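PDB 2YKF: probable sensor histidine kinase pdtas from Mycobacterium tuberculosis, which probably senses nutrient deprivation by binding cyclic di-GMP, then autophosphorylates on histidine to start PdtaR/PdtaS two-component signalling. Local coordinates for residues G142-A147 and V192-P197; A179-I184 and L279-T284; H204-T209 and G256-L261. One frame throughout, in Å; residues are numbered along the deposited sequence.

Interaction 1: residues G142-A147 and V192-P197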
ATOM      1  N   GLY A 142      -5.520   0.550 -19.057  1.00 38.77           N
ATOM      2  CA  GLY A 142      -4.419   1.366 -19.502  1.00 35.13           C
ATOM      3  C   GLY A 142      -3.142   0.556 -19.430  1.00 31.43           C
ATOM      4  O   GLY A 142      -3.175  -0.648 -19.074  1.00 29.97           O
ATOM      5  N   HIS A 143      -2.028   1.162 -19.785  1.00 28.70           N
ATOM      6  CA  HIS A 143      -0.761   0.444 -19.722  1.00 31.78           C
ATOM      7  C   HIS A 143      -0.372  -0.097 -18.332  1.00 29.56           C
ATOM      8  O   HIS A 143       0.112  -1.255 -18.222  1.00 30.19           O
ATOM      9  CB  HIS A 143       0.356   1.267 -20.307  1.00 33.17           C
ATOM     10  CG  HIS A 143       0.168   1.490 -21.774  1.00 40.98           C
ATOM     11  ND1 HIS A 143       0.216   2.739 -22.355  1.00 46.49           N
ATOM     12  CD2 HIS A 143      -0.212   0.630 -22.751  1.00 40.07           C
ATOM     13  CE1 HIS A 143      -0.058   2.628 -23.644  1.00 43.48           C
ATOM     14  NE2 HIS A 143      -0.298   1.352 -23.912  1.00 46.01           N
ATOM     15  N   LEU A 144      -0.596   0.709 -17.291  1.00 28.06           N
ATOM     16  CA  LEU A 144      -0.259   0.294 -15.904  1.00 27.23           C
ATOM     17  C   LEU A 144      -1.020  -0.959 -15.586  1.00 28.80           C
ATOM     18  O   LEU A 144      -0.425  -1.990 -15.205  1.00 28.85           O
ATOM     19  CB  LEU A 144      -0.611   1.395 -14.882  1.00 28.83           C
ATOM     20  CG  LEU A 144      -0.258   1.008 -13.419  1.00 28.13           C
ATOM     21  CD1 LEU A 144       0.084   2.302 -12.657  1.00 35.25           C
ATOM     22  CD2 LEU A 144      -1.306   0.264 -12.644  1.00 27.37           C
ATOM     23  N   GLU A 145      -2.340  -0.920 -15.787  1.00 27.05           N
ATOM     24  CA  GLU A 145      -3.153  -2.080 -15.462  1.00 28.57           C
ATOM     25  C   GLU A 145      -2.800  -3.323 -16.311  1.00 26.93           C
ATOM     26  O   GLU A 145      -2.739  -4.458 -15.800  1.00 26.76           O
ATOM     27  CB  GLU A 145      -4.665  -1.728 -15.591  1.00 29.76           C
ATOM     28  CG  GLU A 145      -5.086  -0.504 -14.658  1.00 35.23           C
ATOM     29  CD  GLU A 145      -4.696   0.958 -15.170  1.00 42.31           C
ATOM     30  OE1 GLU A 145      -4.089   1.169 -16.274  1.00 37.62           O
ATOM     31  OE2 GLU A 145      -5.027   1.910 -14.423  1.00 42.80           O
ATOM     32  N   THR A 146      -2.532  -3.125 -17.594  1.00 27.48           N
ATOM     33  CA  THR A 146      -1.991  -4.257 -18.377  1.00 29.48           C
ATOM     34  C   THR A 146      -0.687  -4.825 -17.837  1.00 29.96           C
ATOM     35  O   THR A 146      -0.563  -6.087 -17.650  1.00 30.39           O
ATOM     36  CB  THR A 146      -1.828  -3.870 -19.865  1.00 29.84           C
ATOM     37  OG1 THR A 146      -3.087  -3.399 -20.323  1.00 31.03           O
ATOM     38  CG2 THR A 146      -1.439  -5.015 -20.637  1.00 29.53           C
ATOM     39  N   ALA A 147       0.304  -3.946 -17.573  1.00 27.87           N
ATOM     40  CA  ALA A 147       1.641  -4.444 -17.072  1.00 28.02           C
ATOM     41  C   ALA A 147       1.488  -5.198 -15.729  1.00 27.21           C
ATOM     42  O   ALA A 147       2.091  -6.282 -15.485  1.00 25.93           O
ATOM     43  CB  ALA A 147       2.602  -3.233 -16.888  1.00 26.99           C
ATOM     44  N   VAL A 192      14.414  -2.493 -19.448  1.00 32.83           N
ATOM     45  CA  VAL A 192      13.096  -2.119 -18.899  1.00 30.79           C
ATOM     46  C   VAL A 192      12.057  -2.156 -20.019  1.00 31.41           C
ATOM     47  O   VAL A 192      12.122  -1.364 -20.957  1.00 31.65           O
ATOM     48  CB  VAL A 192      13.152  -0.681 -18.298  1.00 30.21           C
ATOM     49  CG1 VAL A 192      11.758  -0.203 -17.826  1.00 27.19           C
ATOM     50  CG2 VAL A 192      14.187  -0.569 -17.171  1.00 26.46           C
ATOM     51  N   SER A 193      11.094  -3.051 -19.912  1.00 31.69           N
ATOM     52  CA  SER A 193      10.036  -3.115 -20.865  1.00 31.58           C
ATOM     53  C   SER A 193       8.844  -2.304 -20.420  1.00 32.57           C
ATOM     54  O   SER A 193       8.054  -1.846 -21.271  1.00 31.87           O
ATOM     55  CB  SER A 193       9.679  -4.571 -21.146  1.00 32.76           C
ATOM     56  OG  SER A 193       8.836  -5.100 -20.121  1.00 38.16           O
ATOM     57  N   TYR A 194       8.730  -2.034 -19.095  1.00 30.29           N
ATOM     58  CA  TYR A 194       7.656  -1.120 -18.602  1.00 30.58           C
ATOM     59  C   TYR A 194       8.096  -0.568 -17.276  1.00 29.71           C
ATOM     60  O   TYR A 194       8.647  -1.338 -16.451  1.00 26.73           O
ATOM     61  CB  TYR A 194       6.287  -1.854 -18.408  1.00 32.09           C
ATOM     62  CG  TYR A 194       5.256  -0.929 -17.789  1.00 30.73           C
ATOM     63  CD1 TYR A 194       4.627   0.049 -18.575  1.00 33.87           C
ATOM     64  CD2 TYR A 194       5.022  -0.933 -16.400  1.00 32.68           C
ATOM     65  CE1 TYR A 194       3.717   0.941 -18.031  1.00 35.34           C
ATOM     66  CE2 TYR A 194       4.127  -0.057 -15.837  1.00 32.56           C
ATOM     67  CZ  TYR A 194       3.481   0.875 -16.645  1.00 36.16           C
ATOM     68  OH  TYR A 194       2.628   1.756 -16.092  1.00 34.73           O
ATOM     69  N   ALA A 195       7.878   0.743 -17.096  1.00 29.78           N
ATOM     70  CA  ALA A 195       8.095   1.438 -15.795  1.00 29.82           C
ATOM     71  C   ALA A 195       6.881   2.318 -15.487  1.00 29.55           C
ATOM     72  O   ALA A 195       6.434   3.134 -16.336  1.00 28.32           O
ATOM     73  CB  ALA A 195       9.399   2.297 -15.843  1.00 30.74           C
ATOM     74  N   SER A 196       6.292   2.122 -14.308  1.00 29.01           N
ATOM     75  CA  SER A 196       5.079   2.854 -13.962  1.00 27.88           C
ATOM     76  C   SER A 196       5.418   4.345 -13.751  1.00 26.39           C
ATOM     77  O   SER A 196       6.626   4.732 -13.639  1.00 27.02           O
ATOM     78  CB  SER A 196       4.443   2.218 -12.713  1.00 28.63           C
ATOM     79  OG  SER A 196       5.305   2.435 -11.600  1.00 27.34           O
ATOM     80  N   PRO A 197       4.385   5.217 -13.735  1.00 24.89           N
ATOM     81  CA  PRO A 197       4.682   6.615 -13.464  1.00 24.65           C
ATOM     82  C   PRO A 197       5.453   6.805 -12.134  1.00 23.77           C
ATOM     83  O   PRO A 197       6.419   7.613 -12.050  1.00 25.81           O
ATOM     84  CB  PRO A 197       3.258   7.230 -13.391  1.00 24.10           C
ATOM     85  CG  PRO A 197       2.545   6.498 -14.510  1.00 25.03           C
ATOM     86  CD  PRO A 197       2.996   5.055 -14.208  1.00 26.00           C
TER
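Tyr194 meets Ala147 and Leu144 where strand 192-195 of the PAS-like region faces the first turn of helix 143-161, whose start lies in the predicted GAF region. The ring contact is CH-pi. Ala147 CB stands 3.7 Å from the centroid of the Tyr194 ring, 25° off the ring normal. It is offset toward the rim, and its closest ring atom is Tyr194 CD2 at 3.4 Å. His143 O lies over the same face. That carbonyl is already engaged in the helix, where Ala147 N donates to His143 O. Tyr194 CG is anti to the backbone N (chi1 175°), and the ring leaves a strand residue whose CB already points at the helix.

The other contacts are van der Waals packing. Tyr194 OH presses on the backbone of the helix, 3.2 Å from Leu144 CA, and lies 3.5 Å from Leu144 CB. The two side chains cross obliquely. Across the ring from CD2, Tyr194 CE1 is 4.1 Å from His143 CB, while the imidazole leads away. Leu144 CG is anti to the backbone N (chi1 -179°). From it, CD1 extends to Pro197 CD at 4.3 Å.

Ser196 OG has its partners outside the pair. Ser196 is the N-cap of helix 197-205: its OG bonds Ala199 N and also Phe183 N. Pro197 also packs on Arg60 of the second subunit. A sulfate ion, probably from the crystallisation liquor, lies near the Leu144 side chain.

No polar bond joins the two segments. The GAF-side helix and the PAS-like edge strand meet here at the surface through one aromatic face, a methyl group, a few aliphatic carbons and a phenol oxygen set against the helix backbone, so this contact rests on dispersion and fit.

Interaction 2: residues A179-I184 and L279-T284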
ATOM      1  N   ALA A 179       3.192  -2.735  -4.794  1.00 27.99           N
ATOM      2  CA  ALA A 179       3.115  -2.532  -6.249  1.00 26.43           C
ATOM      3  C   ALA A 179       2.792  -1.058  -6.654  1.00 26.31           C
ATOM      4  O   ALA A 179       3.478  -0.465  -7.500  1.00 25.59           O
ATOM      5  CB  ALA A 179       2.064  -3.542  -6.850  1.00 25.61           C
ATOM      6  N   GLY A 180       1.788  -0.445  -6.026  1.00 25.56           N
ATOM      7  CA  GLY A 180       1.458   0.930  -6.387  1.00 26.10           C
ATOM      8  C   GLY A 180       2.551   1.948  -6.170  1.00 26.50           C
ATOM      9  O   GLY A 180       2.559   3.019  -6.835  1.00 27.27           O
ATOM     10  N   ASP A 181       3.454   1.672  -5.215  1.00 23.94           N
ATOM     11  CA  ASP A 181       4.597   2.567  -4.979  1.00 23.92           C
ATOM     12  C   ASP A 181       5.481   2.796  -6.202  1.00 23.81           C
ATOM     13  O   ASP A 181       6.120   3.851  -6.328  1.00 23.87           O
ATOM     14  CB  ASP A 181       5.458   2.072  -3.784  1.00 22.81           C
ATOM     15  CG  ASP A 181       4.662   2.052  -2.457  1.00 24.80           C
ATOM     16  OD1 ASP A 181       3.695   2.857  -2.270  1.00 26.50           O
ATOM     17  OD2 ASP A 181       4.994   1.234  -1.576  1.00 24.27           O
ATOM     18  N   GLY A 182       5.638   1.774  -7.053  1.00 23.48           N
ATOM     19  CA  GLY A 182       6.517   1.930  -8.222  1.00 22.20           C
ATOM     20  C   GLY A 182       6.780   0.505  -8.763  1.00 25.00           C
ATOM     21  O   GLY A 182       7.150  -0.392  -8.005  1.00 24.46           O
ATOM     22  N   PHE A 183       6.581   0.318 -10.048  1.00 24.06           N
ATOM     23  CA  PHE A 183       6.659  -1.033 -10.617  1.00 25.52           C
ATOM     24  C   PHE A 183       7.456  -0.952 -11.888  1.00 25.51           C
ATOM     25  O   PHE A 183       7.184  -0.043 -12.729  1.00 26.58           O
ATOM     26  CB  PHE A 183       5.258  -1.528 -10.985  1.00 26.32           C
ATOM     27  CG  PHE A 183       5.263  -2.875 -11.674  1.00 25.64           C
ATOM     28  CD1 PHE A 183       5.413  -4.002 -10.961  1.00 24.22           C
ATOM     29  CD2 PHE A 183       5.223  -2.960 -13.067  1.00 31.39           C
ATOM     30  CE1 PHE A 183       5.410  -5.293 -11.606  1.00 27.92           C
ATOM     31  CE2 PHE A 183       5.257  -4.187 -13.710  1.00 26.34           C
ATOM     32  CZ  PHE A 183       5.357  -5.354 -12.984  1.00 27.01           C
ATOM     33  N   ILE A 184       8.423  -1.872 -12.054  1.00 25.81           N
ATOM     34  CA  ILE A 184       9.286  -1.944 -13.280  1.00 27.46           C
ATOM     35  C   ILE A 184       9.316  -3.401 -13.762  1.00 27.50           C
ATOM     36  O   ILE A 184       9.478  -4.309 -12.940  1.00 27.08           O
ATOM     37  CB  ILE A 184      10.729  -1.572 -12.927  1.00 29.43           C
ATOM     38  CG1 ILE A 184      10.858  -0.055 -12.747  1.00 30.20           C
ATOM     39  CG2 ILE A 184      11.747  -1.979 -14.041  1.00 31.06           C
ATOM     40  CD1 ILE A 184      12.127   0.413 -12.013  1.00 33.41           C
ATOM     41  N   LEU A 279      10.019  -3.722  -7.600  1.00 24.09           N
ATOM     42  CA  LEU A 279       9.136  -2.713  -6.957  1.00 26.04           C
ATOM     43  C   LEU A 279      10.015  -1.670  -6.313  1.00 26.64           C
ATOM     44  O   LEU A 279      11.096  -1.977  -5.814  1.00 27.65           O
ATOM     45  CB  LEU A 279       8.264  -3.362  -5.910  1.00 26.15           C
ATOM     46  CG  LEU A 279       7.620  -4.682  -6.371  1.00 29.14           C
ATOM     47  CD1 LEU A 279       6.911  -5.221  -5.137  1.00 30.00           C
ATOM     48  CD2 LEU A 279       6.650  -4.399  -7.464  1.00 31.67           C
ATOM     49  N   ILE A 280       9.605  -0.422  -6.417  1.00 27.11           N
ATOM     50  CA  ILE A 280      10.413   0.677  -5.863  1.00 25.68           C
ATOM     51  C   ILE A 280       9.546   1.640  -5.101  1.00 24.68           C
ATOM     52  O   ILE A 280       8.428   1.898  -5.482  1.00 23.07           O
ATOM     53  CB  ILE A 280      11.252   1.383  -6.960  1.00 27.04           C
ATOM     54  CG1 ILE A 280      12.111   2.532  -6.377  1.00 26.69           C
ATOM     55  CG2 ILE A 280      10.391   1.885  -8.103  1.00 27.26           C
ATOM     56  CD1 ILE A 280      13.011   3.182  -7.484  1.00 28.07           C
ATOM     57  N   ARG A 281      10.048   2.132  -3.960  1.00 24.41           N
ATOM     58  CA  ARG A 281       9.264   3.109  -3.224  1.00 23.35           C
ATOM     59  C   ARG A 281      10.220   4.248  -2.866  1.00 24.76           C
ATOM     60  O   ARG A 281      11.240   3.992  -2.251  1.00 26.09           O
ATOM     61  CB  ARG A 281       8.741   2.520  -1.917  1.00 22.81           C
ATOM     62  CG  ARG A 281       7.873   3.578  -1.185  1.00 24.88           C
ATOM     63  CD  ARG A 281       7.327   3.167   0.196  1.00 28.75           C
ATOM     64  NE  ARG A 281       6.341   4.210   0.527  1.00 36.38           N
ATOM     65  CZ  ARG A 281       5.835   4.460   1.749  1.00 41.28           C
ATOM     66  NH1 ARG A 281       6.155   3.676   2.798  1.00 35.07           N
ATOM     67  NH2 ARG A 281       4.922   5.447   1.885  1.00 40.73           N
ATOM     68  N   ASP A 282       9.905   5.470  -3.267  1.00 25.70           N
ATOM     69  CA  ASP A 282      10.653   6.651  -2.788  1.00 27.99           C
ATOM     70  C   ASP A 282      10.403   6.875  -1.300  1.00 27.23           C
ATOM     71  O   ASP A 282       9.293   7.234  -0.840  1.00 26.39           O
ATOM     72  CB  ASP A 282      10.277   7.861  -3.645  1.00 28.85           C
ATOM     73  CG  ASP A 282      11.037   9.139  -3.226  1.00 36.29           C
ATOM     74  OD1 ASP A 282      11.706   9.093  -2.172  1.00 35.22           O
ATOM     75  OD2 ASP A 282      10.960  10.159  -3.968  1.00 35.21           O
ATOM     76  N   VAL A 283      11.400   6.624  -0.489  1.00 26.19           N
ATOM     77  CA  VAL A 283      11.200   6.841   0.934  1.00 26.04           C
ATOM     78  C   VAL A 283      12.002   8.071   1.503  1.00 26.95           C
ATOM     79  O   VAL A 283      12.347   8.112   2.659  1.00 25.85           O
ATOM     80  CB  VAL A 283      11.501   5.578   1.738  1.00 25.31           C
ATOM     81  CG1 VAL A 283      10.526   4.462   1.336  1.00 29.28           C
ATOM     82  CG2 VAL A 283      12.942   5.134   1.518  1.00 24.42           C
ATOM     83  N   THR A 284      12.363   8.981   0.636  1.00 28.08           N
ATOM     84  CA  THR A 284      13.144  10.159   1.030  1.00 29.91           C
ATOM     85  C   THR A 284      12.539  10.882   2.242  1.00 32.33           C
ATOM     86  O   THR A 284      13.262  11.154   3.210  1.00 32.07           O
ATOM     87  CB  THR A 284      13.243  11.120  -0.155  1.00 29.98           C
ATOM     88  OG1 THR A 284      13.809  10.411  -1.270  1.00 31.77           O
ATOM     89  CG2 THR A 284      14.173  12.352   0.166  1.00 27.80           C
TER
HETATM   90  O   HOH W   1       7.459   5.744  -4.735  1.00 29.38           O
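Phe183 and Leu279 form an antiparallel non-hydrogen-bonded pair, CA to CA 4.7 Å, and next to it Ile280 N donates to Gly182 O (2.9 Å, N-H...O 162°). The same oxygen takes a CA-H...O contact from Leu279 CA at 3.2 Å. Just before Gly182 lies the 3-10 segment 179-181. There a water takes over: it donates to Asp181 O and accepts from Asp282 N.

Leu279 CD2 meets the Phe183 ring at its edge, 3.7 Å from Phe183 CD1. Both side chains lie on one face of the sheet, and both also touch helix 18-38. Ile280 CG2 packs on Gly182 CA at 3.9 Å.

The Asp181 carboxylate and Arg281 guanidinium planes are 12° apart. Asp181 OD2 is 3.5 Å from Arg281 CD, but 3.9 Å from NE and well out of the guanidinium plane. This long salt bridge is charge attraction without a directed N-H. Asp181 OD2 has firmer partners in Arg178 N and in Arg178 of the second subunit, and OD1 bonds Asn62 of that subunit.

Arg281 NH1 lies close to Arg178 NH2 of the second subunit. The Asp181 carboxylate beside both probably offsets their repulsion, which ties this strand pairing to the dimer interface.

Interaction 3: residues H204-T209 and G256-L261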
ATOM      1  N   HIS A 204      13.519   9.886 -11.253  1.00 27.31           N
ATOM      2  CA  HIS A 204      13.811  11.343 -11.403  1.00 28.57           C
ATOM      3  C   HIS A 204      14.339  11.979 -10.112  1.00 28.82           C
ATOM      4  O   HIS A 204      15.309  12.758 -10.135  1.00 30.18           O
ATOM      5  CB  HIS A 204      12.555  12.146 -11.846  1.00 29.47           C
ATOM      6  CG  HIS A 204      12.108  11.838 -13.214  1.00 32.04           C
ATOM      7  ND1 HIS A 204      10.803  11.998 -13.620  1.00 38.21           N
ATOM      8  CD2 HIS A 204      12.790  11.360 -14.290  1.00 40.46           C
ATOM      9  CE1 HIS A 204      10.689  11.602 -14.878  1.00 40.75           C
ATOM     10  NE2 HIS A 204      11.887  11.215 -15.309  1.00 40.67           N
ATOM     11  N   ARG A 205      13.738  11.638  -8.985  1.00 26.59           N
ATOM     12  CA  ARG A 205      14.214  12.188  -7.712  1.00 26.15           C
ATOM     13  C   ARG A 205      15.636  11.717  -7.504  1.00 28.87           C
ATOM     14  O   ARG A 205      16.434  12.435  -6.893  1.00 26.33           O
ATOM     15  CB  ARG A 205      13.341  11.692  -6.523  1.00 26.16           C
ATOM     16  CG  ARG A 205      11.889  12.241  -6.515  1.00 27.54           C
ATOM     17  CD  ARG A 205      11.947  13.871  -6.770  1.00 29.33           C
ATOM     18  NE  ARG A 205      10.916  13.892  -7.701  1.00 43.86           N
ATOM     19  CZ  ARG A 205      10.890  14.118  -8.977  1.00 31.53           C
ATOM     20  NH1 ARG A 205      11.692  14.934  -9.708  1.00 32.90           N
ATOM     21  NH2 ARG A 205       9.787  13.704  -9.419  1.00 36.58           N
ATOM     22  N   MET A 206      15.932  10.467  -7.948  1.00 27.36           N
ATOM     23  CA  MET A 206      17.287   9.894  -7.803  1.00 28.70           C
ATOM     24  C   MET A 206      18.336  10.529  -8.757  1.00 29.98           C
ATOM     25  O   MET A 206      19.531  10.226  -8.656  1.00 31.44           O
ATOM     26  CB  MET A 206      17.251   8.387  -8.073  1.00 27.70           C
ATOM     27  CG  MET A 206      16.677   7.470  -6.981  1.00 28.57           C
ATOM     28  SD  MET A 206      16.210   5.864  -7.758  1.00 37.53           S
ATOM     29  CE  MET A 206      17.759   5.081  -7.428  1.00 39.37           C
ATOM     30  N   GLY A 207      17.870  11.326  -9.715  1.00 30.61           N
ATOM     31  CA  GLY A 207      18.726  12.039 -10.662  1.00 31.42           C
ATOM     32  C   GLY A 207      18.621  11.583 -12.104  1.00 33.65           C
ATOM     33  O   GLY A 207      19.413  11.995 -12.912  1.00 35.18           O
ATOM     34  N   LEU A 208      17.717  10.667 -12.438  1.00 34.22           N
ATOM     35  CA  LEU A 208      17.589  10.194 -13.870  1.00 36.38           C
ATOM     36  C   LEU A 208      17.028  11.333 -14.712  1.00 38.12           C
ATOM     37  O   LEU A 208      15.989  11.856 -14.373  1.00 38.22           O
ATOM     38  CB  LEU A 208      16.656   8.983 -13.996  1.00 33.66           C
ATOM     39  CG  LEU A 208      16.587   8.296 -15.374  1.00 36.28           C
ATOM     40  CD1 LEU A 208      17.935   7.685 -15.696  1.00 35.59           C
ATOM     41  CD2 LEU A 208      15.452   7.268 -15.512  1.00 33.31           C
ATOM     42  N   THR A 209      17.740  11.743 -15.762  1.00 41.29           N
ATOM     43  CA  THR A 209      17.254  12.819 -16.651  1.00 44.93           C
ATOM     44  C   THR A 209      16.815  12.198 -17.981  1.00 46.70           C
ATOM     45  O   THR A 209      16.447  12.897 -18.906  1.00 47.68           O
ATOM     46  CB  THR A 209      18.377  13.855 -16.945  1.00 44.77           C
ATOM     47  OG1 THR A 209      19.441  13.206 -17.644  1.00 46.62           O
ATOM     48  CG2 THR A 209      18.967  14.388 -15.660  1.00 45.45           C
ATOM     49  N   GLY A 256      21.426  10.488  -5.284  1.00 34.56           N
ATOM     50  CA  GLY A 256      21.022  11.837  -5.739  1.00 37.27           C
ATOM     51  C   GLY A 256      20.250  12.661  -4.727  1.00 37.28           C
ATOM     52  O   GLY A 256      19.376  13.485  -5.113  1.00 40.56           O
ATOM     53  N   GLY A 257      20.546  12.469  -3.436  1.00 35.67           N
ATOM     54  CA  GLY A 257      19.763  13.147  -2.387  1.00 36.38           C
ATOM     55  C   GLY A 257      18.488  12.388  -1.973  1.00 34.50           C
ATOM     56  O   GLY A 257      17.973  12.662  -0.930  1.00 35.70           O
ATOM     57  N   ALA A 258      18.013  11.435  -2.808  1.00 33.49           N
ATOM     58  CA  ALA A 258      16.811  10.617  -2.540  1.00 30.92           C
ATOM     59  C   ALA A 258      17.198   9.269  -1.908  1.00 29.72           C
ATOM     60  O   ALA A 258      18.354   8.895  -1.949  1.00 30.62           O
ATOM     61  CB  ALA A 258      16.079  10.360  -3.866  1.00 31.44           C
ATOM     62  N   THR A 259      16.255   8.579  -1.272  1.00 28.06           N
ATOM     63  CA  THR A 259      16.471   7.238  -0.732  1.00 28.64           C
ATOM     64  C   THR A 259      15.308   6.428  -1.263  1.00 27.32           C
ATOM     65  O   THR A 259      14.138   6.844  -1.115  1.00 26.85           O
ATOM     66  CB  THR A 259      16.412   7.195   0.801  1.00 29.40           C
ATOM     67  OG1 THR A 259      17.434   8.055   1.314  1.00 32.34           O
ATOM     68  CG2 THR A 259      16.653   5.697   1.362  1.00 29.42           C
ATOM     69  N   VAL A 260      15.602   5.347  -1.966  1.00 25.31           N
ATOM     70  CA  VAL A 260      14.545   4.476  -2.428  1.00 27.68           C
ATOM     71  C   VAL A 260      14.659   3.085  -1.785  1.00 27.78           C
ATOM     72  O   VAL A 260      15.775   2.650  -1.387  1.00 28.09           O
ATOM     73  CB  VAL A 260      14.503   4.365  -3.942  1.00 27.33           C
ATOM     74  CG1 VAL A 260      14.170   5.697  -4.565  1.00 31.11           C
ATOM     75  CG2 VAL A 260      15.881   3.838  -4.486  1.00 30.50           C
ATOM     76  N   LEU A 261      13.533   2.396  -1.654  1.00 27.98           N
ATOM     77  CA  LEU A 261      13.562   0.991  -1.239  1.00 29.81           C
ATOM     78  C   LEU A 261      13.265   0.210  -2.496  1.00 30.16           C
ATOM     79  O   LEU A 261      12.359   0.561  -3.224  1.00 28.26           O
ATOM     80  CB  LEU A 261      12.442   0.622  -0.237  1.00 30.81           C
ATOM     81  CG  LEU A 261      12.487   1.144   1.175  1.00 38.80           C
ATOM     82  CD1 LEU A 261      11.232   0.585   1.926  1.00 40.66           C
ATOM     83  CD2 LEU A 261      13.764   0.628   1.767  1.00 41.79           C
TER
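Met206 and Val260 reach toward each other tip to tip, packing the C-terminal part of helix 197-205 against strand 258-269. The Met206 side chain starts with CB turned away from the strand segment. CG is anti to the carbonyl carbon (chi1 -76°) and meets two residues: Ala258 CB at 4.3 Å and Val260 CG1 at 3.9 Å. SD comes next and sits against both branches of the valine, 3.8 Å from Val260 CG1 and 3.9 Å from Val260 CG2. The chain then bends at chi3 (93°), which sets CE 3.7 Å from Val260 CG2. The thioether end therefore rests on both valine methyls. Met206 also packs on Ala255 of the neighbouring strand 250-255.

Ala258 points at the last turn of the helix. Its CB lies 3.7 Å from Arg205 O and 4.0 Å from Arg205 CB. Only the root of the arginine takes part here. Its guanidinium runs off to the second subunit, with a salt bridge to Asp71 and a hydrogen bond to Ser4 of that chain. At the outer end, Gly256 CA approaches Met206 O with no side chain in between.

Gly207 is the first residue to leave helical angles, with a positive phi (113°) and bonds back into the last turn, one of them Gly207 N to His204 O. This is a Schellman motif.

The contact is buried packing between a helix and the antiparallel five-stranded sheet of strand order 2-1-5-4-3. Such packing of helices on one face of this sheet is characteristic of the PAS fold.

In the fold
The three contacts reach one sheet of the PAS-like region. Interactions 1 and 2 have centres 13 Å apart and touch where Ser196 N probably bonds Phe183 O at 2.8 Å. Interactions 2 and 3, 12 Å apart, are joined by two probable backbone hydrogen bonds, Val283 N to Thr259 O at 2.8 Å, just past strand 272-282, and Leu261 N to Arg281 O at 2.9 Å. Interactions 1 and 3 do not touch; their centres are 20 Å apart. Helix 197-205 runs from Ser196 of interaction 1 to the residues of interaction 3. All three also touch the second subunit. His305, the predicted phosphorylation site, is not modelled.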